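Local structure of CalS13 (Micromonospora echinospora, 4ZAS) at residues Pro39-Ser42 against Thr43-Ala47; Ala47-Ser51 against Gly52-His56; Arg203-Leu207 against Gly208-Asn212. The protein probably transfers an amino group to a nucleotide-linked keto sugar, using pyridoxal 5'-phosphate as cofactor. All coordinates share one frame; numbering follows the deposited sequence.

Contact 1 (Pro39-Ser42 against Thr43-Ala47)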
# COMPACT_ATOMS: atom_id res chain seq x y z
N PRO A 39 9.84 -18.71 -15.79
CA PRO A 39 10.62 -18.07 -16.86
C PRO A 39 9.73 -17.45 -17.95
O PRO A 39 10.23 -16.76 -18.83
CB PRO A 39 11.46 -19.22 -17.43
CG PRO A 39 10.65 -20.45 -17.15
CD PRO A 39 9.94 -20.18 -15.84
N ASP A 40 8.44 -17.73 -17.88
CA ASP A 40 7.46 -17.29 -18.87
C ASP A 40 6.90 -15.90 -18.60
O ASP A 40 6.18 -15.33 -19.43
CB ASP A 40 6.31 -18.30 -18.91
CG ASP A 40 6.74 -19.67 -19.43
OD1 ASP A 40 7.62 -19.73 -20.31
OD2 ASP A 40 6.19 -20.68 -18.94
N VAL A 41 7.23 -15.35 -17.43
CA VAL A 41 6.64 -14.12 -16.94
C VAL A 41 6.87 -12.94 -17.88
O VAL A 41 5.97 -12.14 -18.10
CB VAL A 41 7.18 -13.78 -15.54
CG1 VAL A 41 6.72 -12.43 -15.11
CG2 VAL A 41 6.70 -14.79 -14.54
N SER A 42 8.06 -12.86 -18.46
CA SER A 42 8.42 -11.70 -19.27
C SER A 42 7.42 -11.43 -20.38
O SER A 42 7.05 -10.28 -20.62
CB SER A 42 9.82 -11.92 -19.88
OG SER A 42 10.13 -10.92 -20.84
N THR A 43 6.95 -12.50 -21.02
CA THR A 43 5.99 -12.39 -22.12
C THR A 43 4.65 -11.80 -21.65
O THR A 43 4.09 -10.92 -22.29
CB THR A 43 5.77 -13.75 -22.76
OG1 THR A 43 7.01 -14.21 -23.30
CG2 THR A 43 4.75 -13.64 -23.86
N ARG A 44 4.14 -12.34 -20.56
CA ARG A 44 2.87 -11.90 -20.02
C ARG A 44 2.95 -10.42 -19.59
O ARG A 44 2.07 -9.62 -19.93
CB ARG A 44 2.49 -12.80 -18.84
CG ARG A 44 1.51 -13.90 -19.19
CD ARG A 44 0.96 -14.50 -17.90
NE ARG A 44 -0.18 -15.40 -18.12
CZ ARG A 44 -0.09 -16.72 -18.21
NH1 ARG A 44 1.08 -17.33 -18.10
NH2 ARG A 44 -1.19 -17.44 -18.40
N VAL A 45 4.02 -10.08 -18.88
CA VAL A 45 4.24 -8.75 -18.34
C VAL A 45 4.39 -7.76 -19.46
O VAL A 45 3.89 -6.65 -19.40
CB VAL A 45 5.49 -8.72 -17.43
CG1 VAL A 45 5.92 -7.28 -17.12
CG2 VAL A 45 5.22 -9.47 -16.17
N SER A 46 5.09 -8.18 -20.49
CA SER A 46 5.30 -7.36 -21.66
C SER A 46 3.98 -6.96 -22.29
O SER A 46 3.84 -5.83 -22.74
CB SER A 46 6.17 -8.11 -22.68
OG SER A 46 6.44 -7.31 -23.80
N ALA A 47 3.01 -7.86 -22.28
CA ALA A 47 1.68 -7.58 -22.84
C ALA A 47 0.94 -6.48 -22.07
O ALA A 47 0.31 -5.61 -22.66
CB ALA A 47 0.84 -8.85 -22.87
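Val41 and Val45 are joined by an i to i+4 backbone bond, Val45 N to Val41 O at 2.9 Å, which is nearly straight at hydrogen (171°). The next bond of the helix, Ser46 N to Ser42 O, is as short at 2.9 Å but less straight, 150° at hydrogen. One step earlier the chain closes a weaker, shorter-range bond, Thr43 N to Asp40 O at 3.3 Å.

Among the side chains, the two valines carry the apolar contact. Val41 CG1 stands anti to its backbone N (chi1 173°), whereas Val45 CG2 lies anti to the carbonyl carbon and beside its own N; these two branches meet at 3.5 Å. The Val45 branch, through CG2, also rests 3.4 Å from Val41 O, so the carbonyl that takes the backbone bond is flanked by methyl. Ser46 CB lies 3.1 Å from Ser42 O, the acceptor of the next bond.

Both valines are buried. On the same chain they pack against Ile280 of helix 275-305, while Arg44 lies on Leu282 of that helix. Leu49 of the second subunit packs on Val41, and Val45 of the second subunit on Val45 of this chain, placing this part of helix 41-49 between helix 275-305 and the subunit interface.

Contact 2 (Ala47-Ser51 against Gly52-His56)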
# COMPACT_ATOMS: atom_id res chain seq x y z
N ALA A 47 3.01 -7.86 -22.28
CA ALA A 47 1.68 -7.58 -22.84
C ALA A 47 0.94 -6.48 -22.07
O ALA A 47 0.31 -5.61 -22.66
CB ALA A 47 0.84 -8.85 -22.87
N VAL A 48 1.04 -6.55 -20.76
CA VAL A 48 0.50 -5.54 -19.87
C VAL A 48 1.11 -4.19 -20.16
O VAL A 48 0.41 -3.18 -20.17
CB VAL A 48 0.74 -5.93 -18.42
CG1 VAL A 48 0.78 -4.68 -17.53
CG2 VAL A 48 -0.31 -6.89 -17.96
N LEU A 49 2.43 -4.17 -20.34
CA LEU A 49 3.16 -2.92 -20.56
C LEU A 49 2.82 -2.26 -21.88
O LEU A 49 2.88 -1.05 -22.01
CB LEU A 49 4.66 -3.15 -20.47
CG LEU A 49 4.98 -3.58 -19.05
CD1 LEU A 49 6.44 -3.99 -18.94
CD2 LEU A 49 4.59 -2.52 -18.03
N SER A 50 2.44 -3.07 -22.87
CA SER A 50 2.11 -2.53 -24.17
C SER A 50 0.62 -2.19 -24.28
O SER A 50 0.15 -1.77 -25.33
CB SER A 50 2.50 -3.53 -25.25
OG SER A 50 1.46 -4.49 -25.40
N SER A 51 -0.12 -2.40 -23.20
CA SER A 51 -1.58 -2.23 -23.24
C SER A 51 -2.05 -0.81 -22.92
O SER A 51 -3.15 -0.42 -23.28
CB SER A 51 -2.25 -3.22 -22.30
OG SER A 51 -2.11 -2.80 -20.95
N GLY A 52 -1.23 -0.06 -22.18
CA GLY A 52 -1.64 1.28 -21.78
C GLY A 52 -2.58 1.21 -20.60
O GLY A 52 -3.05 2.23 -20.11
N ARG A 53 -2.82 -0.01 -20.13
CA ARG A 53 -3.68 -0.28 -18.99
C ARG A 53 -2.85 -0.90 -17.89
O ARG A 53 -2.60 -2.10 -17.89
CB ARG A 53 -4.77 -1.25 -19.44
CG ARG A 53 -6.14 -0.67 -19.64
CD ARG A 53 -6.78 -0.45 -18.31
NE ARG A 53 -7.89 0.48 -18.36
CZ ARG A 53 -8.49 0.94 -17.28
NH1 ARG A 53 -8.06 0.53 -16.08
NH2 ARG A 53 -9.50 1.79 -17.37
N LEU A 54 -2.47 -0.10 -16.89
CA LEU A 54 -1.58 -0.59 -15.85
C LEU A 54 -2.31 -0.83 -14.53
O LEU A 54 -1.89 -1.68 -13.73
CB LEU A 54 -0.44 0.40 -15.60
CG LEU A 54 0.38 0.85 -16.81
CD1 LEU A 54 1.56 1.64 -16.31
CD2 LEU A 54 0.83 -0.32 -17.64
N GLU A 55 -3.39 -0.09 -14.30
CA GLU A 55 -4.17 -0.30 -13.08
C GLU A 55 -5.62 -0.53 -13.51
O GLU A 55 -6.00 -0.24 -14.66
CB GLU A 55 -4.00 0.88 -12.11
CG GLU A 55 -2.51 1.35 -11.95
CD GLU A 55 -2.20 2.24 -10.71
OE1 GLU A 55 -2.46 1.77 -9.58
OE2 GLU A 55 -1.69 3.39 -10.86
N HIS A 56 -6.40 -1.17 -12.64
CA HIS A 56 -7.83 -1.45 -12.90
C HIS A 56 -8.16 -2.22 -14.20
O HIS A 56 -9.25 -2.06 -14.75
CB HIS A 56 -8.65 -0.14 -12.94
CG HIS A 56 -8.43 0.77 -11.77
ND1 HIS A 56 -7.76 1.97 -11.88
CD2 HIS A 56 -8.81 0.67 -10.47
CE1 HIS A 56 -7.72 2.56 -10.69
NE2 HIS A 56 -8.35 1.79 -9.82
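Ser51 OG bridges the two segments: it accepts a hydrogen bond from Arg53 N at 3.0 Å (153° at hydrogen) and donates one to Val48 O at 2.7 Å. Its chi1 of 76° sets the hydroxyl between the backbone N and the carbonyl carbon, where it can turn back to the helix and still meet the chain ahead. Val48 O is thereby gripped twice, since Ser51 N also reaches it, at 3.2 Å and from the same face of the carbonyl plane as the hydroxyl. One residue earlier, Ser50 OG binds Ala47 O at 3.2 Å.

This is the C-terminal end of helix 41-49, and Gly52 takes the chain out of helical angles with a positive phi. Residues Gly52 to Glu55 bind dTDP in a crystal structure of this protein, so the serine bonds lie directly before a nucleotide-binding loop.

Leu54 turns its CD2 branch back to the helix, 3.8 Å from Val48 O and 4.4 Å from both Val48 CG1 and Leu49 CD2. The Arg53 chain is bent at chi2 and its end leads away from the helix; its side chain lies near those of Arg253 and Arg257, which also bind dTDP. Glu55 forms a salt bridge with Arg270, and Leu54 packs on Met37 of the second subunit.

Contact 3 (Arg203-Leu207 against Gly208-Asn212)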
# COMPACT_ATOMS: atom_id res chain seq x y z
N ARG A 203 -8.59 -30.20 6.86
CA ARG A 203 -9.72 -31.09 6.81
C ARG A 203 -10.14 -31.37 5.37
O ARG A 203 -11.30 -31.55 5.08
CB ARG A 203 -10.88 -30.48 7.59
CG ARG A 203 -10.60 -30.39 9.07
CD ARG A 203 -11.51 -31.33 9.74
NE ARG A 203 -10.84 -32.29 10.58
CZ ARG A 203 -11.45 -33.35 11.09
NH1 ARG A 203 -12.72 -33.58 10.78
NH2 ARG A 203 -10.79 -34.19 11.86
N GLY A 204 -9.16 -31.46 4.49
CA GLY A 204 -9.42 -31.85 3.11
C GLY A 204 -9.73 -30.70 2.17
O GLY A 204 -9.81 -30.90 0.96
N ALA A 205 -9.92 -29.50 2.71
CA ALA A 205 -10.25 -28.33 1.87
C ALA A 205 -9.23 -27.22 2.06
O ALA A 205 -8.72 -27.02 3.16
CB ALA A 205 -11.66 -27.83 2.19
N PRO A 206 -8.96 -26.48 0.99
CA PRO A 206 -8.02 -25.36 1.08
C PRO A 206 -8.42 -24.26 2.05
O PRO A 206 -9.59 -24.04 2.33
CB PRO A 206 -7.97 -24.81 -0.37
CG PRO A 206 -9.07 -25.47 -1.10
CD PRO A 206 -9.33 -26.78 -0.41
N LEU A 207 -7.42 -23.59 2.61
CA LEU A 207 -7.68 -22.50 3.49
C LEU A 207 -8.36 -21.42 2.67
O LEU A 207 -7.98 -21.18 1.52
CB LEU A 207 -6.40 -21.99 4.12
CG LEU A 207 -5.61 -22.99 4.95
CD1 LEU A 207 -4.29 -22.33 5.46
CD2 LEU A 207 -6.48 -23.45 6.09
N GLY A 208 -9.36 -20.78 3.27
CA GLY A 208 -10.20 -19.83 2.56
C GLY A 208 -11.61 -20.35 2.40
O GLY A 208 -12.50 -19.62 1.96
N THR A 209 -11.84 -21.60 2.81
CA THR A 209 -13.15 -22.22 2.67
C THR A 209 -13.86 -22.54 3.99
O THR A 209 -14.91 -23.18 4.00
CB THR A 209 -13.07 -23.54 1.84
OG1 THR A 209 -12.14 -24.45 2.46
CG2 THR A 209 -12.56 -23.26 0.46
N HIS A 210 -13.36 -22.01 5.10
CA HIS A 210 -13.88 -22.41 6.41
C HIS A 210 -14.70 -21.33 7.11
O HIS A 210 -14.85 -21.37 8.33
CB HIS A 210 -12.70 -22.85 7.29
CG HIS A 210 -11.92 -24.00 6.72
ND1 HIS A 210 -10.79 -23.82 5.95
CD2 HIS A 210 -12.15 -25.34 6.77
CE1 HIS A 210 -10.34 -25.00 5.57
NE2 HIS A 210 -11.14 -25.94 6.05
N GLY A 211 -15.20 -20.36 6.34
CA GLY A 211 -16.13 -19.38 6.87
C GLY A 211 -15.54 -18.17 7.58
O GLY A 211 -16.26 -17.38 8.17
N ASN A 212 -14.23 -18.01 7.51
CA ASN A 212 -13.58 -16.85 8.12
C ASN A 212 -13.05 -15.97 7.01
O ASN A 212 -12.97 -16.40 5.86
CB ASN A 212 -12.42 -17.23 9.02
CG ASN A 212 -12.81 -18.19 10.11
OD1 ASN A 212 -13.87 -18.06 10.73
ND2 ASN A 212 -11.95 -19.16 10.36
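Pro206 to Thr209 form a type II beta turn, with Gly208 at its third position (phi 112°, psi -6°) and a weak closing bond from Thr209 N to Pro206 O at 3.4 Å. The Thr209 hydroxyl makes a much shorter bond to the same carbonyl: OG1 donates to Pro206 O at 2.6 Å, in the carbonyl plane. That approach follows from chi1 of 57°, which puts OG1 between the backbone N and the carbonyl carbon. The hydroxyl oxygen also touches Ala205 CB at 3.4 Å. A valine in place of Thr209 would probably leave Pro206 O with just the weak amide bond from within the turn, making the turn less firmly closed.

The His210 ring returns over the turn with Thr209 OG1 above one face, offset toward the rim. Its edge is directed at Ala205 O, 3.5 Å from CE1, and Leu207 CD2 crosses toward the same ring carbon at 4.2 Å. His210 NE2 is bonded to Tyr202 O, and the Tyr202 ring meets the histidine edge-to-face.

Gly208 suits this position because a side chain would collide with Leu207 O. The arrangement is a glycine-containing type II turn, joining outer strand 205-206 of a small antiparallel sheet to the loop that enters strand 213-217 of the central sheet.

Overall arrangement
From the N terminus, contact 1 lies in the N-terminal part of helix 41-49, and contact 2 continues from the shared residue Ala47 through the helix end into the loop before helix 58-71. Their centres lie 12 Å apart, and both touch the second subunit, so this short helix links the dimer interface to the dTDP-binding loop. Contact 3 comes much later in the sequence, closing the turn that leads from strand 205-206 toward strand 213-217. It neither nests in nor crosses the first two: its nearest atoms are about 21 Å from contact 1 and about 24 Å from contact 2. It lies between a small antiparallel sheet and the central one, its centre about 14 Å from the chain's centre.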